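PDB 4PEV: membrane lipoprotein family protein from Aeropyrum pernix, which binds adenosine and is probably the solute-binding lipoprotein of an ABC transporter that takes up nucleosides. Local coordinates for residues D194-Y207 with T397-L411. Numbering follows the deposited sequence.
Sequences DIPPLWRFHIGYLY and TPQDHDTYDSIIEEL. With ADN (adenosine), chain F.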
loop_
_atom_site.group_PDB
_atom_site.type_symbol
_atom_site.label_atom_id
_atom_site.label_comp_id
_atom_site.label_asym_id
_atom_site.label_seq_id
_atom_site.Cartn_x
_atom_site.Cartn_y
_atom_site.Cartn_z
ATOM N N ASP C 194 8.840 -10.413 -1.445
ATOM C CA ASP C 194 9.131 -10.217 -2.855
ATOM C C ASP C 194 8.043 -10.842 -3.741
ATOM O O ASP C 194 8.153 -11.988 -4.180
ATOM C CB ASP C 194 10.499 -10.805 -3.177
ATOM C CG ASP C 194 10.984 -10.410 -4.551
ATOM O OD1 ASP C 194 10.127 -10.205 -5.458
ATOM O OD2 ASP C 194 12.228 -10.295 -4.707
ATOM N N ILE C 195 7.003 -10.066 -4.015
ATOM C CA ILE C 195 5.844 -10.548 -4.747
ATOM C C ILE C 195 5.329 -9.465 -5.690
ATOM O O ILE C 195 5.693 -8.301 -5.518
ATOM C CB ILE C 195 4.745 -10.964 -3.768
ATOM C CG1 ILE C 195 4.410 -9.830 -2.785
ATOM C CG2 ILE C 195 5.192 -12.187 -2.983
ATOM C CD1 ILE C 195 3.048 -9.995 -2.141
ATOM N N PRO C 196 4.482 -9.841 -6.682
ATOM C CA PRO C 196 4.046 -8.939 -7.757
ATOM C C PRO C 196 3.548 -7.561 -7.375
ATOM O O PRO C 196 3.954 -6.603 -8.019
ATOM C CB PRO C 196 2.954 -9.741 -8.469
ATOM C CG PRO C 196 3.448 -11.136 -8.359
ATOM C CD PRO C 196 4.037 -11.225 -6.968
ATOM N N PRO C 197 2.693 -7.440 -6.346
ATOM C CA PRO C 197 2.233 -6.079 -6.023
ATOM C C PRO C 197 3.389 -5.186 -5.620
ATOM O O PRO C 197 3.454 -4.027 -6.042
ATOM C CB PRO C 197 1.291 -6.280 -4.849
ATOM C CG PRO C 197 0.941 -7.740 -4.863
ATOM C CD PRO C 197 2.133 -8.443 -5.427
ATOM N N LEU C 198 4.313 -5.731 -4.842
ATOM C CA LEU C 198 5.498 -4.973 -4.447
ATOM C C LEU C 198 6.455 -4.710 -5.599
ATOM O O LEU C 198 7.205 -3.723 -5.559
ATOM C CB LEU C 198 6.222 -5.635 -3.273
ATOM C CG LEU C 198 5.661 -5.138 -1.932
ATOM C CD1 LEU C 198 4.180 -5.440 -1.758
ATOM C CD2 LEU C 198 6.440 -5.737 -0.785
ATOM N N TRP C 199 6.436 -5.564 -6.626
ATOM C CA TRP C 199 7.172 -5.256 -7.845
ATOM C C TRP C 199 6.640 -3.930 -8.389
ATOM O O TRP C 199 7.408 -3.037 -8.739
ATOM C CB TRP C 199 7.005 -6.325 -8.909
ATOM C CG TRP C 199 7.453 -7.693 -8.536
ATOM C CD1 TRP C 199 8.194 -8.053 -7.456
ATOM C CD2 TRP C 199 7.219 -8.894 -9.283
ATOM N NE1 TRP C 199 8.420 -9.418 -7.460
ATOM C CE2 TRP C 199 7.835 -9.957 -8.576
ATOM C CE3 TRP C 199 6.537 -9.180 -10.482
ATOM C CZ2 TRP C 199 7.783 -11.291 -9.022
ATOM C CZ3 TRP C 199 6.483 -10.504 -10.927
ATOM C CH2 TRP C 199 7.103 -11.544 -10.193
ATOM N N ARG C 200 5.321 -3.796 -8.431
ATOM C CA ARG C 200 4.704 -2.584 -8.948
ATOM C C ARG C 200 5.024 -1.350 -8.106
ATOM O O ARG C 200 5.252 -0.268 -8.659
ATOM C CB ARG C 200 3.193 -2.767 -9.075
ATOM C CG ARG C 200 2.830 -3.848 -10.073
ATOM C CD ARG C 200 1.383 -3.781 -10.543
ATOM N NE ARG C 200 0.474 -4.496 -9.658
ATOM C CZ ARG C 200 0.447 -5.812 -9.527
ATOM N NH1 ARG C 200 1.293 -6.572 -10.217
ATOM N NH2 ARG C 200 -0.428 -6.374 -8.697
ATOM N N PHE C 201 5.038 -1.512 -6.780
ATOM C CA PHE C 201 5.453 -0.429 -5.883
ATOM C C PHE C 201 6.877 -0.042 -6.228
ATOM O O PHE C 201 7.146 1.116 -6.515
ATOM C CB PHE C 201 5.383 -0.826 -4.389
ATOM C CG PHE C 201 4.005 -0.699 -3.775
ATOM C CD1 PHE C 201 3.473 0.544 -3.476
ATOM C CD2 PHE C 201 3.244 -1.830 -3.474
ATOM C CE1 PHE C 201 2.211 0.659 -2.895
ATOM C CE2 PHE C 201 1.984 -1.717 -2.904
ATOM C CZ PHE C 201 1.468 -0.474 -2.609
ATOM N N HIS C 202 7.776 -1.026 -6.207
ATOM C CA HIS C 202 9.193 -0.778 -6.436
ATOM C C HIS C 202 9.382 -0.019 -7.732
ATOM O O HIS C 202 9.922 1.084 -7.735
ATOM C CB HIS C 202 9.992 -2.078 -6.469
ATOM C CG HIS C 202 11.472 -1.869 -6.506
ATOM N ND1 HIS C 202 12.366 -2.914 -6.564
ATOM C CD2 HIS C 202 12.220 -0.738 -6.495
ATOM C CE1 HIS C 202 13.601 -2.439 -6.575
ATOM N NE2 HIS C 202 13.541 -1.122 -6.542
ATOM N N ILE C 203 8.918 -0.592 -8.830
ATOM C CA ILE C 203 9.026 0.059 -10.132
ATOM C C ILE C 203 8.501 1.489 -10.116
ATOM O O ILE C 203 9.125 2.371 -10.670
ATOM C CB ILE C 203 8.267 -0.742 -11.211
ATOM C CG1 ILE C 203 9.077 -1.979 -11.596
ATOM C CG2 ILE C 203 7.964 0.118 -12.435
ATOM C CD1 ILE C 203 8.290 -2.969 -12.422
ATOM N N GLY C 204 7.349 1.712 -9.510
ATOM C CA GLY C 204 6.752 3.042 -9.513
ATOM C C GLY C 204 7.529 4.025 -8.662
ATOM O O GLY C 204 7.624 5.203 -8.989
ATOM N N TYR C 205 8.092 3.531 -7.567
ATOM C CA TYR C 205 8.794 4.369 -6.621
ATOM C C TYR C 205 10.104 4.838 -7.227
ATOM O O TYR C 205 10.422 6.015 -7.154
ATOM C CB TYR C 205 9.017 3.601 -5.309
ATOM C CG TYR C 205 9.643 4.396 -4.179
ATOM C CD1 TYR C 205 9.080 5.599 -3.736
ATOM C CD2 TYR C 205 10.787 3.934 -3.529
ATOM C CE1 TYR C 205 9.644 6.321 -2.687
ATOM C CE2 TYR C 205 11.356 4.650 -2.476
ATOM C CZ TYR C 205 10.778 5.839 -2.062
ATOM O OH TYR C 205 11.357 6.538 -1.034
ATOM N N LEU C 206 10.853 3.915 -7.819
ATOM C CA LEU C 206 12.098 4.242 -8.517
ATOM C C LEU C 206 11.840 5.135 -9.716
ATOM O O LEU C 206 12.557 6.107 -9.954
ATOM C CB LEU C 206 12.782 2.971 -9.007
ATOM C CG LEU C 206 14.163 3.095 -9.657
ATOM C CD1 LEU C 206 15.179 3.848 -8.804
ATOM C CD2 LEU C 206 14.675 1.699 -9.965
ATOM N N TYR C 207 10.807 4.800 -10.474
ATOM C CA TYR C 207 10.406 5.636 -11.583
ATOM C C TYR C 207 10.252 7.059 -11.107
ATOM O O TYR C 207 10.822 7.967 -11.686
ATOM C CB TYR C 207 9.091 5.158 -12.199
ATOM C CG TYR C 207 8.658 6.015 -13.360
ATOM C CD1 TYR C 207 7.939 7.174 -13.145
ATOM C CD2 TYR C 207 8.987 5.681 -14.671
ATOM C CE1 TYR C 207 7.546 7.976 -14.191
ATOM C CE2 TYR C 207 8.591 6.485 -15.735
ATOM C CZ TYR C 207 7.876 7.638 -15.476
ATOM O OH TYR C 207 7.452 8.468 -16.482
ATOM N N THR C 397 2.874 -4.141 -16.582
ATOM C CA THR C 397 2.777 -5.096 -15.479
ATOM C C THR C 397 3.792 -6.198 -15.734
ATOM O O THR C 397 3.562 -7.034 -16.598
ATOM C CB THR C 397 1.370 -5.748 -15.398
ATOM O OG1 THR C 397 0.390 -4.890 -16.005
ATOM C CG2 THR C 397 0.987 -6.056 -13.928
ATOM N N PRO C 398 4.916 -6.215 -14.995
ATOM C CA PRO C 398 5.904 -7.285 -15.236
ATOM C C PRO C 398 5.333 -8.721 -15.194
ATOM O O PRO C 398 4.587 -9.080 -14.276
ATOM C CB PRO C 398 6.947 -7.079 -14.122
ATOM C CG PRO C 398 6.348 -6.106 -13.164
ATOM C CD PRO C 398 5.369 -5.286 -13.946
ATOM N N GLN C 399 5.714 -9.519 -16.191
ATOM C CA GLN C 399 5.178 -10.867 -16.390
ATOM C C GLN C 399 5.840 -11.829 -15.398
ATOM O O GLN C 399 5.172 -12.514 -14.642
ATOM C CB GLN C 399 5.461 -11.341 -17.827
ATOM C CG GLN C 399 5.124 -10.340 -18.940
ATOM C CD GLN C 399 3.838 -10.655 -19.706
ATOM O OE1 GLN C 399 3.319 -11.775 -19.665
ATOM N NE2 GLN C 399 3.326 -9.656 -20.424
ATOM N N ASP C 400 7.173 -11.858 -15.440
ATOM C CA ASP C 400 8.018 -12.723 -14.617
ATOM C C ASP C 400 8.712 -11.872 -13.580
ATOM O O ASP C 400 8.659 -10.648 -13.628
ATOM C CB ASP C 400 9.156 -13.346 -15.453
ATOM C CG ASP C 400 8.672 -14.274 -16.542
ATOM O OD1 ASP C 400 8.565 -15.496 -16.283
ATOM O OD2 ASP C 400 8.456 -13.791 -17.676
ATOM N N HIS C 401 9.436 -12.542 -12.695
ATOM C CA HIS C 401 10.410 -11.882 -11.845
ATOM C C HIS C 401 11.586 -11.331 -12.657
ATOM O O HIS C 401 12.155 -10.298 -12.305
ATOM C CB HIS C 401 10.928 -12.849 -10.784
ATOM C CG HIS C 401 11.654 -12.170 -9.674
ATOM N ND1 HIS C 401 12.925 -11.661 -9.820
ATOM C CD2 HIS C 401 11.278 -11.889 -8.405
ATOM C CE1 HIS C 401 13.309 -11.110 -8.682
ATOM N NE2 HIS C 401 12.328 -11.233 -7.808
ATOM N N ASP C 402 11.949 -12.033 -13.729
ATOM C CA ASP C 402 13.099 -11.664 -14.572
ATOM C C ASP C 402 12.859 -10.361 -15.337
ATOM O O ASP C 402 13.770 -9.545 -15.478
ATOM C CB ASP C 402 13.462 -12.815 -15.528
ATOM C CG ASP C 402 14.024 -14.044 -14.783
ATOM O OD1 ASP C 402 13.387 -14.510 -13.805
ATOM O OD2 ASP C 402 15.107 -14.542 -15.170
ATOM N N THR C 403 11.629 -10.169 -15.803
ATOM C CA THR C 403 11.201 -8.916 -16.416
ATOM C C THR C 403 11.253 -7.741 -15.426
ATOM O O THR C 403 11.776 -6.670 -15.748
ATOM C CB THR C 403 9.751 -9.052 -16.912
ATOM O OG1 THR C 403 9.576 -10.340 -17.515
ATOM C CG2 THR C 403 9.374 -7.931 -17.894
ATOM N N TYR C 404 10.678 -7.943 -14.238
ATOM C CA TYR C 404 10.745 -6.968 -13.144
ATOM C C TYR C 404 12.168 -6.579 -12.836
ATOM O O TYR C 404 12.471 -5.399 -12.712
ATOM C CB TYR C 404 10.099 -7.544 -11.879
ATOM C CG TYR C 404 10.540 -6.942 -10.549
ATOM C CD1 TYR C 404 10.346 -5.591 -10.255
ATOM C CD2 TYR C 404 11.106 -7.748 -9.566
ATOM C CE1 TYR C 404 10.728 -5.061 -9.029
ATOM C CE2 TYR C 404 11.497 -7.228 -8.341
ATOM C CZ TYR C 404 11.303 -5.889 -8.068
ATOM O OH TYR C 404 11.695 -5.408 -6.837
ATOM N N ASP C 405 13.036 -7.575 -12.712
ATOM C CA ASP C 405 14.443 -7.332 -12.399
ATOM C C ASP C 405 15.151 -6.451 -13.416
ATOM O O ASP C 405 16.017 -5.656 -13.044
ATOM C CB ASP C 405 15.213 -8.651 -12.270
ATOM C CG ASP C 405 15.328 -9.132 -10.831
ATOM O OD1 ASP C 405 14.821 -8.448 -9.909
ATOM O OD2 ASP C 405 15.952 -10.195 -10.623
ATOM N N SER C 406 14.802 -6.587 -14.690
ATOM C CA SER C 406 15.483 -5.813 -15.726
ATOM C C SER C 406 14.839 -4.438 -15.950
ATOM O O SER C 406 15.512 -3.521 -16.395
ATOM C CB SER C 406 15.611 -6.614 -17.031
ATOM O OG SER C 406 14.379 -7.194 -17.388
ATOM N N ILE C 407 13.561 -4.275 -15.631
ATOM C CA ILE C 407 12.997 -2.921 -15.568
ATOM C C ILE C 407 13.749 -2.051 -14.540
ATOM O O ILE C 407 13.985 -0.869 -14.782
ATOM C CB ILE C 407 11.488 -2.919 -15.247
ATOM C CG1 ILE C 407 10.695 -3.499 -16.429
ATOM C CG2 ILE C 407 11.003 -1.501 -14.933
ATOM C CD1 ILE C 407 9.201 -3.660 -16.192
ATOM N N ILE C 408 14.135 -2.637 -13.413
ATOM C CA ILE C 408 14.908 -1.920 -12.412
ATOM C C ILE C 408 16.322 -1.556 -12.902
ATOM O O ILE C 408 16.762 -0.425 -12.675
ATOM C CB ILE C 408 14.991 -2.723 -11.089
ATOM C CG1 ILE C 408 13.584 -2.972 -10.526
ATOM C CG2 ILE C 408 15.890 -2.021 -10.066
ATOM C CD1 ILE C 408 12.754 -1.723 -10.335
ATOM N N GLU C 409 17.034 -2.494 -13.545
ATOM C CA GLU C 409 18.343 -2.194 -14.180
ATOM C C GLU C 409 18.249 -0.940 -15.048
ATOM O O GLU C 409 19.125 -0.064 -15.012
ATOM C CB GLU C 409 18.812 -3.348 -15.076
ATOM C CG GLU C 409 19.563 -4.486 -14.386
ATOM C CD GLU C 409 19.732 -5.728 -15.286
ATOM O OE1 GLU C 409 20.087 -5.597 -16.490
ATOM O OE2 GLU C 409 19.503 -6.855 -14.787
ATOM N N GLU C 410 17.165 -0.882 -15.820
ATOM C CA GLU C 410 16.925 0.177 -16.787
ATOM C C GLU C 410 16.578 1.494 -16.127
ATOM O O GLU C 410 17.082 2.531 -16.530
ATOM C CB GLU C 410 15.790 -0.221 -17.750
ATOM C CG GLU C 410 16.098 -1.416 -18.655
ATOM C CD GLU C 410 17.372 -1.231 -19.464
ATOM O OE1 GLU C 410 17.590 -0.122 -20.013
ATOM O OE2 GLU C 410 18.159 -2.198 -19.542
ATOM N N LEU C 411 15.699 1.453 -15.131
ATOM C CA LEU C 411 15.376 2.646 -14.330
ATOM C C LEU C 411 16.579 3.153 -13.536
ATOM O O LEU C 411 16.811 4.355 -13.471
ATOM C CB LEU C 411 14.221 2.365 -13.380
ATOM C CG LEU C 411 12.868 2.184 -14.057
ATOM C CD1 LEU C 411 11.788 1.980 -13.010
ATOM C CD2 LEU C 411 12.525 3.380 -14.914
HETATM O "O5'" ADN F . 1.927 -2.508 3.083
HETATM C "C5'" ADN F . 2.377 -2.396 1.719
HETATM C "C4'" ADN F . 1.779 -3.413 0.741
HETATM O "O4'" ADN F . 2.180 -4.751 1.047
HETATM C "C3'" ADN F . 0.257 -3.491 0.662
HETATM O "O3'" ADN F . -0.299 -2.445 -0.141
HETATM C "C2'" ADN F . 0.039 -4.887 0.088
HETATM O "O2'" ADN F . 0.164 -4.937 -1.340
HETATM C "C1'" ADN F . 1.153 -5.681 0.716
HETATM N N9 ADN F . 0.706 -6.336 1.961
HETATM C C8 ADN F . 0.584 -5.778 3.188
HETATM N N7 ADN F . 0.158 -6.688 4.105
HETATM C C5 ADN F . 0.015 -7.856 3.443
HETATM C C6 ADN F . -0.403 -9.235 3.773
HETATM N N6 ADN F . -0.762 -9.543 5.033
HETATM N N1 ADN F . -0.425 -10.160 2.781
HETATM C C2 ADN F . -0.080 -9.864 1.509
HETATM N N3 ADN F . 0.307 -8.638 1.137
HETATM C C4 ADN F . 0.370 -7.616 2.033
#
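Trp199 and Tyr404 meet in an offset (parallel-displaced) stack, planes 10° apart, where the C-terminal helix 401-412 packs on helix 196-214 of a periplasmic-binding-protein fold; segments 196-207 and 401-411 run almost parallel (8°). Tyr404 covers the five-membered half of the indole, CD1 of Trp199 lying 3.5 Å from CE2 of Tyr404. The indole's opposite face rests on the backbone of Ile195 and Pro196, so this large flat ring is sandwiched. Pro197, Leu198 and Phe201, also on helix 196-214, line the adenosine pocket.

Polar bonds fix these aromatic groups. Asp194 uses both carboxylate oxygens: OD1 accepts the indole N-H of Trp199 at NE1 (2.7 Å), and OD2 takes a nearly straight bond from NE2 of His401 (3.2 Å), from the syn side but 33° out of the carboxylate plane. Tyr404 OH and His202 ND1 share a nearly straight 2.6 Å hydrogen bond in which either may be the donor, and Tyr226 of strand 222-226 bonds the same hydroxyl, satisfying a buried phenol.

Further along, aliphatic chains take over. Ile203 is a knob among Tyr404, Ile407, Ile408 and Leu411; its slim CG1-CD1 arm reaches CG of Pro398 tip to tip (3.8 Å). Leu206 CD2 packs against Leu411 CB. Beta-branched Ile408 serves two neighbours: CG2 touches Leu206 CD2, while CD1 sits 3.8 Å above the centre of the His202 imidazole, a CH-pi contact.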